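Local coordinates for vacuolar protein sorting-associated protein IST1 (PDB 3GGY) that regulates the recruitment of the ATPase VPS4 to ESCRT-III, probably together with DID2, in a late step of multivesicular body sorting, at residues A[74-79]-A[150-155]; A[94-99]-A[108-113]; A[67-72]-A[117-122]. All coordinates share one frame; numbering follows the deposited sequence.

Contact 1 of 3, residues A[74-79]-A[150-155]; sequences ELYCEL and DVPEKI
Tyr76, on the long helix 50-82, makes a packing contact with Pro152, Lys154 and Ile155, where a loop turns into the short helix 153-159. The two backbones stay well apart, 11.3 Å between Tyr76 CA and Ile155 CA, so the aromatic side chain does nearly all the bridging. Its CG stands beside the backbone N and anti to the carbonyl carbon (chi1 -78°), which sends the ring out across the gap. Ile155 CD1 lies at the ring edge, in its plane, 3.9 Å from Tyr76 CE2. Lys154 arrives from the opposite direction with an extended chain, its CE 3.2 Å from Tyr76 OH. Pro152 CG lies 3.7 Å from Tyr76 OH; Pro152 is also the N-cap residue of helix 153-159. The hydroxyl is hydrogen-bonded to Glu107 on helix 105-115, whose Ala108 and Ser111 also touch the ring. A leucine in place of Tyr76 would probably leave Glu107 without this hydroxyl partner and open a gap beside Ile155 CD1. A short helix laid against the helical core in this way belongs to the all-helical, ESCRT-III-like fold of the Ist1 N-terminal domain.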
ATOM      1  N   GLU A  74      -0.159  -0.816  -7.348  1.00  9.47           N
ATOM      2  CA  GLU A  74      -0.093  -1.646  -8.545  1.00 11.98           C
ATOM      3  C   GLU A  74      -0.724  -0.873  -9.695  1.00 11.30           C
ATOM      4  O   GLU A  74      -0.185  -0.839 -10.798  1.00 12.75           O
ATOM      5  CB  GLU A  74      -0.857  -2.958  -8.348  1.00 11.22           C
ATOM      6  CG  GLU A  74      -0.759  -3.900  -9.547  1.00 19.17           C
ATOM      7  CD  GLU A  74      -1.844  -4.967  -9.566  1.00 23.32           C
ATOM      8  OE1 GLU A  74      -2.291  -5.393  -8.480  1.00 24.61           O
ATOM      9  OE2 GLU A  74      -2.240  -5.389 -10.675  1.00 24.85           O
ATOM     10  N   LEU A  75      -1.876  -0.261  -9.429  1.00 12.62           N
ATOM     11  CA  LEU A  75      -2.570   0.518 -10.444  1.00 13.87           C
ATOM     12  C   LEU A  75      -1.730   1.703 -10.892  1.00 14.19           C
ATOM     13  O   LEU A  75      -1.691   2.016 -12.077  1.00 14.99           O
ATOM     14  CB  LEU A  75      -3.928   1.003  -9.927  1.00 14.23           C
ATOM     15  CG  LEU A  75      -5.013  -0.062  -9.772  1.00 18.97           C
ATOM     16  CD1 LEU A  75      -6.340   0.636  -9.526  1.00 22.86           C
ATOM     17  CD2 LEU A  75      -5.097  -0.923 -11.031  1.00 20.25           C
ATOM     18  N   TYR A  76      -1.051   2.364  -9.951  1.00 13.24           N
ATOM     19  CA  TYR A  76      -0.211   3.497 -10.321  1.00 13.26           C
ATOM     20  C   TYR A  76       0.927   3.038 -11.226  1.00 12.88           C
ATOM     21  O   TYR A  76       1.313   3.739 -12.161  1.00 14.47           O
ATOM     22  CB  TYR A  76       0.379   4.187  -9.081  1.00 11.61           C
ATOM     23  CG  TYR A  76      -0.574   5.105  -8.338  1.00 11.74           C
ATOM     24  CD1 TYR A  76      -1.460   5.938  -9.023  1.00 13.51           C
ATOM     25  CD2 TYR A  76      -0.545   5.184  -6.943  1.00 11.32           C
ATOM     26  CE1 TYR A  76      -2.291   6.824  -8.343  1.00 14.72           C
ATOM     27  CE2 TYR A  76      -1.365   6.068  -6.254  1.00 13.57           C
ATOM     28  CZ  TYR A  76      -2.237   6.886  -6.957  1.00 15.00           C
ATOM     29  OH  TYR A  76      -3.043   7.763  -6.272  1.00 18.07           O
ATOM     30  N   CYS A  77       1.483   1.865 -10.939  1.00 11.67           N
ATOM     31  CA  CYS A  77       2.567   1.329 -11.753  1.00 12.66           C
ATOM     32  C   CYS A  77       2.088   1.036 -13.166  1.00 14.58           C
ATOM     33  O   CYS A  77       2.793   1.303 -14.135  1.00 15.23           O
ATOM     34  CB  CYS A  77       3.116   0.039 -11.150  1.00 12.65           C
ATOM     35  SG  CYS A  77       4.211   0.308  -9.748  1.00 15.16           S
ATOM     36  N   GLU A  78       0.894   0.467 -13.275  1.00 14.87           N
ATOM     37  CA  GLU A  78       0.344   0.141 -14.586  1.00 18.87           C
ATOM     38  C   GLU A  78       0.093   1.413 -15.384  1.00 19.83           C
ATOM     39  O   GLU A  78       0.315   1.449 -16.598  1.00 19.67           O
ATOM     40  CB  GLU A  78      -0.940  -0.674 -14.423  1.00 19.64           C
ATOM     41  CG  GLU A  78      -0.701  -1.965 -13.651  1.00 24.00           C
ATOM     42  CD  GLU A  78      -1.949  -2.803 -13.481  1.00 28.17           C
ATOM     43  OE1 GLU A  78      -3.002  -2.236 -13.127  1.00 31.26           O
ATOM     44  OE2 GLU A  78      -1.873  -4.033 -13.690  1.00 32.85           O
ATOM     45  N   LEU A  79      -0.349   2.460 -14.695  1.00 19.80           N
ATOM     46  CA  LEU A  79      -0.615   3.744 -15.336  1.00 18.92           C
ATOM     47  C   LEU A  79       0.669   4.292 -15.945  1.00 20.43           C
ATOM     48  O   LEU A  79       0.711   4.645 -17.128  1.00 20.79           O
ATOM     49  CB  LEU A  79      -1.177   4.734 -14.311  1.00 19.40           C
ATOM     50  CG  LEU A  79      -1.484   6.159 -14.784  1.00 19.24           C
ATOM     51  CD1 LEU A  79      -2.412   6.826 -13.788  1.00 20.97           C
ATOM     52  CD2 LEU A  79      -0.201   6.961 -14.942  1.00 21.44           C
ATOM     53  N   ASP A 150       2.168  16.881  -2.889  1.00 10.32           N
ATOM     54  CA  ASP A 150       1.253  16.317  -3.876  1.00 10.88           C
ATOM     55  C   ASP A 150       0.996  14.815  -3.761  1.00 10.95           C
ATOM     56  O   ASP A 150       0.542  14.185  -4.719  1.00 12.98           O
ATOM     57  CB  ASP A 150       1.716  16.664  -5.291  1.00 13.51           C
ATOM     58  CG  ASP A 150       1.377  18.092  -5.680  1.00 17.35           C
ATOM     59  OD1 ASP A 150       0.840  18.821  -4.820  1.00 19.72           O
ATOM     60  OD2 ASP A 150       1.648  18.479  -6.840  1.00 16.52           O
ATOM     61  N   VAL A 151       1.279  14.241  -2.596  1.00  9.86           N
ATOM     62  CA  VAL A 151       1.000  12.822  -2.378  1.00  9.72           C
ATOM     63  C   VAL A 151      -0.456  12.760  -1.896  1.00 10.27           C
ATOM     64  O   VAL A 151      -0.830  13.437  -0.934  1.00 12.30           O
ATOM     65  CB  VAL A 151       1.919  12.206  -1.296  1.00  9.82           C
ATOM     66  CG1 VAL A 151       1.519  10.743  -1.037  1.00  9.19           C
ATOM     67  CG2 VAL A 151       3.370  12.260  -1.754  1.00 10.30           C
ATOM     68  N   PRO A 152      -1.295  11.950  -2.562  1.00 12.64           N
ATOM     69  CA  PRO A 152      -2.713  11.793  -2.219  1.00 14.52           C
ATOM     70  C   PRO A 152      -2.939  11.467  -0.750  1.00 16.57           C
ATOM     71  O   PRO A 152      -2.215  10.667  -0.158  1.00 15.23           O
ATOM     72  CB  PRO A 152      -3.166  10.651  -3.128  1.00 15.51           C
ATOM     73  CG  PRO A 152      -2.277  10.780  -4.303  1.00 17.01           C
ATOM     74  CD  PRO A 152      -0.932  11.075  -3.687  1.00 11.82           C
ATOM     75  N   GLU A 153      -3.954  12.089  -0.167  1.00 18.13           N
ATOM     76  CA  GLU A 153      -4.276  11.853   1.227  1.00 20.60           C
ATOM     77  C   GLU A 153      -4.508  10.360   1.481  1.00 19.04           C
ATOM     78  O   GLU A 153      -4.105   9.837   2.515  1.00 19.68           O
ATOM     79  CB  GLU A 153      -5.524  12.648   1.614  1.00 24.46           C
ATOM     80  CG  GLU A 153      -5.753  12.734   3.107  1.00 31.31           C
ATOM     81  CD  GLU A 153      -4.618  13.437   3.818  1.00 35.31           C
ATOM     82  OE1 GLU A 153      -4.274  14.566   3.410  1.00 39.19           O
ATOM     83  OE2 GLU A 153      -4.069  12.864   4.784  1.00 38.61           O
ATOM     84  N   LYS A 154      -5.141   9.680   0.528  1.00 19.40           N
ATOM     85  CA  LYS A 154      -5.429   8.250   0.667  1.00 18.78           C
ATOM     86  C   LYS A 154      -4.145   7.446   0.863  1.00 18.64           C
ATOM     87  O   LYS A 154      -4.092   6.530   1.685  1.00 18.29           O
ATOM     88  CB  LYS A 154      -6.192   7.727  -0.559  1.00 22.07           C
ATOM     89  CG  LYS A 154      -5.415   7.748  -1.867  1.00 25.36           C
ATOM     90  CD  LYS A 154      -6.200   7.049  -2.974  1.00 28.25           C
ATOM     91  CE  LYS A 154      -5.417   6.988  -4.283  1.00 27.29           C
ATOM     92  NZ  LYS A 154      -6.213   6.311  -5.357  1.00 30.32           N
ATOM     93  N   ILE A 155      -3.107   7.798   0.111  1.00 15.61           N
ATOM     94  CA  ILE A 155      -1.821   7.112   0.217  1.00 12.73           C
ATOM     95  C   ILE A 155      -1.157   7.416   1.566  1.00 13.18           C
ATOM     96  O   ILE A 155      -0.614   6.531   2.221  1.00 12.18           O
ATOM     97  CB  ILE A 155      -0.873   7.538  -0.932  1.00 12.01           C
ATOM     98  CG1 ILE A 155      -1.404   7.016  -2.273  1.00 13.37           C
ATOM     99  CG2 ILE A 155       0.538   7.028  -0.667  1.00 11.26           C
ATOM    100  CD1 ILE A 155      -1.403   5.494  -2.402  1.00 14.25           C
TER

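Contact 2 of 3, residues A[94-99]-A[108-113]; sequences EQLVKE and AIRSLI
Leu96 and Ile109 meet at about a right angle, methyl against methyl, with Leu96 CD2 4.0 Å from Ile109 CG2. Leu96 reaches over because its CG is anti to the backbone N (chi1 -174°), while Ile109 offers its CG2 branch and its longer CG1 arm leads away from Leu96; the residue also touches Met132 of helix 125-135. One residue further along each helix a second crossing follows, again near a right angle: Val97 CG2 comes to 3.5 Å from Arg110 NH2, approaching the guanidinium obliquely. Leu96 CD2 is a more distant neighbour of the same nitrogen, at 4.4 Å. The segments belong to two consecutive helices of the ESCRT-III-like domain; the axes of 94-99 and 108-113 come no closer than 12.2 Å, with 123° between their N-to-C directions, so the helices join through side-chain ends. Arg110 has an extended chain from CG to NE, and this carries its charged group out to Val97 and Leu96. There NH2 forms a salt bridge with Glu93, just ahead of the segment 94-99, and NE is hydrogen-bonded to Asn106. Those two bonds probably limit how far the guanidinium can turn next to Val97. Phe140 of helix 138-147 touches both Leu96 and Arg110.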
ATOM      1  N   GLU A  94       8.033  21.381 -12.703  1.00 22.08           N
ATOM      2  CA  GLU A  94       6.994  22.277 -13.196  1.00 24.80           C
ATOM      3  C   GLU A  94       6.192  21.561 -14.277  1.00 24.29           C
ATOM      4  O   GLU A  94       4.963  21.616 -14.295  1.00 25.22           O
ATOM      5  CB  GLU A  94       7.621  23.550 -13.775  1.00 27.49           C
ATOM      6  CG  GLU A  94       6.645  24.452 -14.533  1.00 33.66           C
ATOM      7  CD  GLU A  94       5.676  25.192 -13.627  1.00 36.81           C
ATOM      8  OE1 GLU A  94       4.960  24.536 -12.842  1.00 40.41           O
ATOM      9  OE2 GLU A  94       5.623  26.437 -13.706  1.00 38.19           O
ATOM     10  N   GLN A  95       6.895  20.885 -15.180  1.00 25.43           N
ATOM     11  CA  GLN A  95       6.236  20.155 -16.256  1.00 25.88           C
ATOM     12  C   GLN A  95       5.348  19.058 -15.680  1.00 25.52           C
ATOM     13  O   GLN A  95       4.194  18.901 -16.074  1.00 25.38           O
ATOM     14  CB  GLN A  95       7.277  19.531 -17.187  1.00 28.25           C
ATOM     15  CG  GLN A  95       8.138  20.539 -17.933  1.00 30.47           C
ATOM     16  CD  GLN A  95       9.192  19.866 -18.791  1.00 31.81           C
ATOM     17  OE1 GLN A  95      10.004  19.087 -18.297  1.00 31.69           O
ATOM     18  NE2 GLN A  95       9.184  20.167 -20.083  1.00 32.51           N
ATOM     19  N   LEU A  96       5.896  18.306 -14.732  1.00 23.63           N
ATOM     20  CA  LEU A  96       5.165  17.221 -14.100  1.00 21.98           C
ATOM     21  C   LEU A  96       3.855  17.691 -13.476  1.00 22.49           C
ATOM     22  O   LEU A  96       2.805  17.092 -13.695  1.00 23.30           O
ATOM     23  CB  LEU A  96       6.044  16.565 -13.028  1.00 20.04           C
ATOM     24  CG  LEU A  96       5.514  15.308 -12.339  1.00 20.87           C
ATOM     25  CD1 LEU A  96       5.384  14.181 -13.353  1.00 18.08           C
ATOM     26  CD2 LEU A  96       6.464  14.911 -11.221  1.00 17.88           C
ATOM     27  N   VAL A  97       3.914  18.781 -12.717  1.00 23.36           N
ATOM     28  CA  VAL A  97       2.737  19.304 -12.035  1.00 24.84           C
ATOM     29  C   VAL A  97       1.728  20.048 -12.905  1.00 28.73           C
ATOM     30  O   VAL A  97       0.522  19.946 -12.679  1.00 30.71           O
ATOM     31  CB  VAL A  97       3.157  20.225 -10.863  1.00 25.40           C
ATOM     32  CG1 VAL A  97       1.930  20.791 -10.175  1.00 25.42           C
ATOM     33  CG2 VAL A  97       3.995  19.438  -9.866  1.00 20.84           C
ATOM     34  N   LYS A  98       2.206  20.786 -13.899  1.00 29.79           N
ATOM     35  CA  LYS A  98       1.299  21.543 -14.754  1.00 32.58           C
ATOM     36  C   LYS A  98       0.849  20.831 -16.024  1.00 32.98           C
ATOM     37  O   LYS A  98      -0.273  21.040 -16.486  1.00 35.56           O
ATOM     38  CB  LYS A  98       1.921  22.894 -15.113  1.00 32.63           C
ATOM     39  CG  LYS A  98       2.011  23.844 -13.931  1.00 34.39           C
ATOM     40  CD  LYS A  98       2.371  25.255 -14.359  1.00 35.69           C
ATOM     41  CE  LYS A  98       2.301  26.207 -13.175  1.00 35.63           C
ATOM     42  NZ  LYS A  98       2.525  27.621 -13.577  1.00 38.79           N
ATOM     43  N   GLU A  99       1.714  19.990 -16.582  1.00 34.05           N
ATOM     44  CA  GLU A  99       1.395  19.269 -17.812  1.00 33.99           C
ATOM     45  C   GLU A  99       0.977  17.810 -17.625  1.00 33.95           C
ATOM     46  O   GLU A  99       0.388  17.218 -18.526  1.00 33.28           O
ATOM     47  CB  GLU A  99       2.591  19.320 -18.771  1.00 36.16           C
ATOM     48  CG  GLU A  99       2.785  20.657 -19.471  1.00 38.07           C
ATOM     49  CD  GLU A  99       4.116  20.744 -20.196  1.00 39.90           C
ATOM     50  OE1 GLU A  99       4.458  19.796 -20.938  1.00 40.90           O
ATOM     51  OE2 GLU A  99       4.816  21.764 -20.027  1.00 41.04           O
ATOM     52  N   ALA A 108       0.730   9.477  -9.632  1.00 12.89           N
ATOM     53  CA  ALA A 108       1.264   8.122  -9.639  1.00 13.01           C
ATOM     54  C   ALA A 108       2.733   8.017  -9.228  1.00 12.44           C
ATOM     55  O   ALA A 108       3.082   7.201  -8.376  1.00 11.59           O
ATOM     56  CB  ALA A 108       1.067   7.495 -11.017  1.00 13.51           C
ATOM     57  N   ILE A 109       3.592   8.836  -9.827  1.00 11.85           N
ATOM     58  CA  ILE A 109       5.015   8.779  -9.511  1.00 11.15           C
ATOM     59  C   ILE A 109       5.300   9.238  -8.082  1.00  8.83           C
ATOM     60  O   ILE A 109       6.125   8.645  -7.388  1.00 10.26           O
ATOM     61  CB  ILE A 109       5.843   9.624 -10.504  1.00 13.91           C
ATOM     62  CG1 ILE A 109       7.333   9.351 -10.301  1.00 17.36           C
ATOM     63  CG2 ILE A 109       5.529  11.100 -10.326  1.00 16.60           C
ATOM     64  CD1 ILE A 109       7.740   7.917 -10.638  1.00 22.22           C
ATOM     65  N   ARG A 110       4.612  10.286  -7.634  1.00  9.30           N
ATOM     66  CA  ARG A 110       4.812  10.775  -6.275  1.00  9.08           C
ATOM     67  C   ARG A 110       4.392   9.727  -5.248  1.00  9.43           C
ATOM     68  O   ARG A 110       5.082   9.520  -4.254  1.00  8.64           O
ATOM     69  CB  ARG A 110       4.018  12.062  -6.049  1.00  9.37           C
ATOM     70  CG  ARG A 110       4.603  13.262  -6.773  1.00  9.22           C
ATOM     71  CD  ARG A 110       3.723  14.486  -6.607  1.00  9.09           C
ATOM     72  NE  ARG A 110       4.292  15.613  -7.337  1.00 10.14           N
ATOM     73  CZ  ARG A 110       5.245  16.406  -6.863  1.00 12.12           C
ATOM     74  NH1 ARG A 110       5.733  16.213  -5.646  1.00 10.77           N
ATOM     75  NH2 ARG A 110       5.744  17.369  -7.629  1.00 13.49           N
ATOM     76  N   SER A 111       3.269   9.056  -5.496  1.00  9.66           N
ATOM     77  CA  SER A 111       2.791   8.045  -4.566  1.00  8.17           C
ATOM     78  C   SER A 111       3.742   6.860  -4.449  1.00  8.34           C
ATOM     79  O   SER A 111       3.963   6.337  -3.357  1.00  7.83           O
ATOM     80  CB  SER A 111       1.398   7.556  -4.979  1.00  8.71           C
ATOM     81  OG  SER A 111       0.447   8.614  -4.881  1.00  9.84           O
ATOM     82  N   LEU A 112       4.306   6.433  -5.572  1.00  7.08           N
ATOM     83  CA  LEU A 112       5.224   5.299  -5.564  1.00  8.30           C
ATOM     84  C   LEU A 112       6.517   5.628  -4.833  1.00  7.21           C
ATOM     85  O   LEU A 112       7.054   4.801  -4.099  1.00  8.01           O
ATOM     86  CB  LEU A 112       5.507   4.863  -7.000  1.00  9.46           C
ATOM     87  CG  LEU A 112       4.298   4.167  -7.630  1.00  9.34           C
ATOM     88  CD1 LEU A 112       4.493   4.052  -9.139  1.00 10.19           C
ATOM     89  CD2 LEU A 112       4.116   2.790  -7.004  1.00 10.45           C
ATOM     90  N   ILE A 113       7.013   6.845  -5.016  1.00  8.33           N
ATOM     91  CA  ILE A 113       8.237   7.250  -4.338  1.00  8.49           C
ATOM     92  C   ILE A 113       7.981   7.376  -2.835  1.00  8.27           C
ATOM     93  O   ILE A 113       8.796   6.943  -2.017  1.00  8.05           O
ATOM     94  CB  ILE A 113       8.754   8.583  -4.918  1.00  8.69           C
ATOM     95  CG1 ILE A 113       9.276   8.329  -6.335  1.00 10.11           C
ATOM     96  CG2 ILE A 113       9.851   9.167  -4.031  1.00  9.73           C
ATOM     97  CD1 ILE A 113       9.665   9.591  -7.094  1.00 10.80           C
TER

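Contact 3 of 3, residues A[67-72]-A[117-122]; sequences IELLEI and LFVDEV
Leu70 and Val119 carry most of this buried contact, in which helix 50-82 packs against the loop between helix 105-115 and helix 125-135. Leu70 CD2 lies 3.7 Å from Val119 CG1, and the two side chains meet at a slant. The other Val119 methyl is also used: CG2 sits 4.0 Å from Leu69 CD2, so the valine fork straddles two successive leucines of the helix. Val119 CG1 is anti to the backbone N (chi1 -171°), an arrangement that turns CG1 to Leu70 and CG2 to Leu69. Glu121 comes at Leu70 from the opposite direction, its chain bent at chi2, and lays OE2 against both methyls, 3.9 Å from Leu70 CD2 and slightly further from Leu70 CD1. The polar demand of OE2 is met by hydrogen bonds to His66, on the same helix as Leu70, and to Gln30 of helix 8-46. Val119 to Val122 form a type I beta turn, with Val122 N 3.2 Å from Val119 O. Leu70 also touches Leu23 and Gln27 of helix 8-46; Val119 and Glu121 therefore pack against a leucine at the interface of the two long helices, 8-46 and 50-82, that form the core hairpin of ESCRT-III-like domains.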
ATOM      1  N   ILE A  67      -2.751  -4.095   2.391  1.00  7.21           N
ATOM      2  CA  ILE A  67      -3.054  -4.787   1.143  1.00  8.90           C
ATOM      3  C   ILE A  67      -3.736  -3.808   0.186  1.00  8.52           C
ATOM      4  O   ILE A  67      -3.464  -3.815  -1.010  1.00  9.79           O
ATOM      5  CB  ILE A  67      -3.970  -6.006   1.392  1.00  9.51           C
ATOM      6  CG1 ILE A  67      -3.166  -7.119   2.067  1.00 11.06           C
ATOM      7  CG2 ILE A  67      -4.561  -6.490   0.073  1.00 11.00           C
ATOM      8  CD1 ILE A  67      -4.022  -8.217   2.666  1.00 13.36           C
ATOM      9  N   GLU A  68      -4.614  -2.957   0.717  1.00  9.49           N
ATOM     10  CA  GLU A  68      -5.294  -1.965  -0.109  1.00 10.25           C
ATOM     11  C   GLU A  68      -4.252  -1.017  -0.705  1.00 10.07           C
ATOM     12  O   GLU A  68      -4.363  -0.602  -1.858  1.00  9.82           O
ATOM     13  CB  GLU A  68      -6.291  -1.167   0.728  1.00 13.35           C
ATOM     14  CG  GLU A  68      -7.375  -2.021   1.356  1.00 16.63           C
ATOM     15  CD  GLU A  68      -8.399  -1.201   2.118  1.00 22.31           C
ATOM     16  OE1 GLU A  68      -7.990  -0.345   2.933  1.00 25.46           O
ATOM     17  OE2 GLU A  68      -9.611  -1.418   1.905  1.00 26.56           O
ATOM     18  N   LEU A  69      -3.242  -0.664   0.087  1.00  8.82           N
ATOM     19  CA  LEU A  69      -2.187   0.223  -0.404  1.00  7.58           C
ATOM     20  C   LEU A  69      -1.505  -0.434  -1.593  1.00  8.36           C
ATOM     21  O   LEU A  69      -1.306   0.194  -2.631  1.00  7.96           O
ATOM     22  CB  LEU A  69      -1.146   0.501   0.694  1.00  8.39           C
ATOM     23  CG  LEU A  69       0.149   1.230   0.297  1.00  6.95           C
ATOM     24  CD1 LEU A  69      -0.164   2.640  -0.190  1.00 10.63           C
ATOM     25  CD2 LEU A  69       1.101   1.279   1.506  1.00  8.63           C
ATOM     26  N   LEU A  70      -1.149  -1.707  -1.444  1.00  7.08           N
ATOM     27  CA  LEU A  70      -0.487  -2.440  -2.522  1.00  9.01           C
ATOM     28  C   LEU A  70      -1.332  -2.472  -3.793  1.00  7.91           C
ATOM     29  O   LEU A  70      -0.794  -2.379  -4.893  1.00  8.59           O
ATOM     30  CB  LEU A  70      -0.171  -3.873  -2.080  1.00  8.91           C
ATOM     31  CG  LEU A  70       0.768  -4.021  -0.881  1.00 12.64           C
ATOM     32  CD1 LEU A  70       1.029  -5.508  -0.618  1.00 13.46           C
ATOM     33  CD2 LEU A  70       2.079  -3.303  -1.158  1.00 15.50           C
ATOM     34  N   GLU A  71      -2.647  -2.604  -3.645  1.00  9.80           N
ATOM     35  CA  GLU A  71      -3.531  -2.639  -4.809  1.00  8.49           C
ATOM     36  C   GLU A  71      -3.487  -1.306  -5.548  1.00  9.71           C
ATOM     37  O   GLU A  71      -3.436  -1.266  -6.779  1.00 11.66           O
ATOM     38  CB  GLU A  71      -4.965  -2.944  -4.373  1.00 12.01           C
ATOM     39  CG  GLU A  71      -5.091  -4.258  -3.611  1.00 15.05           C
ATOM     40  CD  GLU A  71      -6.496  -4.520  -3.099  1.00 19.55           C
ATOM     41  OE1 GLU A  71      -7.173  -3.552  -2.691  1.00 21.34           O
ATOM     42  OE2 GLU A  71      -6.914  -5.699  -3.089  1.00 21.36           O
ATOM     43  N   ILE A  72      -3.495  -0.215  -4.793  1.00  9.11           N
ATOM     44  CA  ILE A  72      -3.451   1.109  -5.392  1.00  9.42           C
ATOM     45  C   ILE A  72      -2.096   1.346  -6.070  1.00  8.76           C
ATOM     46  O   ILE A  72      -2.023   1.873  -7.184  1.00  8.32           O
ATOM     47  CB  ILE A  72      -3.695   2.198  -4.324  1.00 10.21           C
ATOM     48  CG1 ILE A  72      -5.070   1.994  -3.685  1.00 12.14           C
ATOM     49  CG2 ILE A  72      -3.578   3.582  -4.957  1.00 10.55           C
ATOM     50  CD1 ILE A  72      -5.292   2.794  -2.414  1.00 11.91           C
ATOM     51  N   LEU A 117       9.461   3.829   1.613  1.00  9.24           N
ATOM     52  CA  LEU A 117       9.705   3.655   3.035  1.00  9.60           C
ATOM     53  C   LEU A 117       8.728   2.690   3.705  1.00  9.72           C
ATOM     54  O   LEU A 117       9.087   1.968   4.636  1.00 11.76           O
ATOM     55  CB  LEU A 117       9.621   5.024   3.716  1.00 10.78           C
ATOM     56  CG  LEU A 117       9.774   5.096   5.230  1.00 15.19           C
ATOM     57  CD1 LEU A 117      11.171   4.654   5.638  1.00 17.71           C
ATOM     58  CD2 LEU A 117       9.518   6.524   5.689  1.00 17.13           C
ATOM     59  N   PHE A 118       7.495   2.678   3.220  1.00  8.24           N
ATOM     60  CA  PHE A 118       6.440   1.861   3.800  1.00  9.70           C
ATOM     61  C   PHE A 118       6.210   0.485   3.183  1.00  9.80           C
ATOM     62  O   PHE A 118       5.437  -0.311   3.722  1.00 12.27           O
ATOM     63  CB  PHE A 118       5.144   2.665   3.758  1.00 10.48           C
ATOM     64  CG  PHE A 118       5.242   3.995   4.455  1.00  7.56           C
ATOM     65  CD1 PHE A 118       5.044   4.091   5.827  1.00 11.85           C
ATOM     66  CD2 PHE A 118       5.551   5.149   3.739  1.00  9.15           C
ATOM     67  CE1 PHE A 118       5.148   5.319   6.480  1.00 11.01           C
ATOM     68  CE2 PHE A 118       5.660   6.384   4.380  1.00 10.77           C
ATOM     69  CZ  PHE A 118       5.456   6.465   5.757  1.00 10.72           C
ATOM     70  N   VAL A 119       6.863   0.203   2.061  1.00  8.88           N
ATOM     71  CA  VAL A 119       6.699  -1.080   1.378  1.00 10.24           C
ATOM     72  C   VAL A 119       8.077  -1.690   1.111  1.00 10.75           C
ATOM     73  O   VAL A 119       8.508  -1.813  -0.033  1.00 14.28           O
ATOM     74  CB  VAL A 119       5.928  -0.889   0.037  1.00 10.46           C
ATOM     75  CG1 VAL A 119       5.564  -2.237  -0.560  1.00 11.85           C
ATOM     76  CG2 VAL A 119       4.673  -0.065   0.280  1.00  9.20           C
ATOM     77  N   ASP A 120       8.771  -2.069   2.178  1.00 14.13           N
ATOM     78  CA  ASP A 120      10.098  -2.644   2.002  1.00 18.07           C
ATOM     79  C   ASP A 120      10.057  -4.029   1.363  1.00 19.11           C
ATOM     80  O   ASP A 120      11.093  -4.541   0.934  1.00 19.67           O
ATOM     81  CB  ASP A 120      10.869  -2.684   3.334  1.00 21.39           C
ATOM     82  CG  ASP A 120      10.145  -3.456   4.422  1.00 26.82           C
ATOM     83  OD1 ASP A 120       9.573  -4.525   4.129  1.00 27.93           O
ATOM     84  OD2 ASP A 120      10.166  -3.000   5.586  1.00 29.75           O
ATOM     85  N   GLU A 121       8.868  -4.627   1.278  1.00 18.15           N
ATOM     86  CA  GLU A 121       8.746  -5.948   0.668  1.00 19.01           C
ATOM     87  C   GLU A 121       8.935  -5.887  -0.846  1.00 19.97           C
ATOM     88  O   GLU A 121       9.072  -6.919  -1.501  1.00 20.88           O
ATOM     89  CB  GLU A 121       7.392  -6.596   0.998  1.00 17.87           C
ATOM     90  CG  GLU A 121       6.189  -5.856   0.459  1.00 16.06           C
ATOM     91  CD  GLU A 121       5.522  -4.994   1.507  1.00 15.29           C
ATOM     92  OE1 GLU A 121       6.239  -4.289   2.248  1.00 16.80           O
ATOM     93  OE2 GLU A 121       4.274  -5.020   1.583  1.00 13.77           O
ATOM     94  N   VAL A 122       8.935  -4.677  -1.404  1.00 19.18           N
ATOM     95  CA  VAL A 122       9.147  -4.490  -2.837  1.00 18.99           C
ATOM     96  C   VAL A 122      10.326  -3.532  -3.006  1.00 21.09           C
ATOM     97  O   VAL A 122      10.148  -2.323  -3.141  1.00 18.21           O
ATOM     98  CB  VAL A 122       7.894  -3.904  -3.526  1.00 18.23           C
ATOM     99  CG1 VAL A 122       8.154  -3.713  -5.015  1.00 19.25           C
ATOM    100  CG2 VAL A 122       6.712  -4.836  -3.320  1.00 19.25           C
TER

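Contacts 1 and 3 both draw on helix 50-82, at neighbouring places along it, and their centres are about 11 Å apart. They touch directly: Ile155 packs on Leu69 and Ile72. Contact 2 is centred about 10 Å from contact 1, and the two also meet where Asp150 packs on Arg110, while the centres of contacts 2 and 3 lie about 19 Å apart and are linked through the chain as helix 105-115 runs on into the loop. In sequence order, contact 2 is nested inside the loops closed by contacts 1 and 3, which themselves cross. Helix 105-115, the loop after it and the start of helix 153-159 thus pack on helix 50-82, with helix 93-99 joined through helix 105-115, in one elongated all-helical domain.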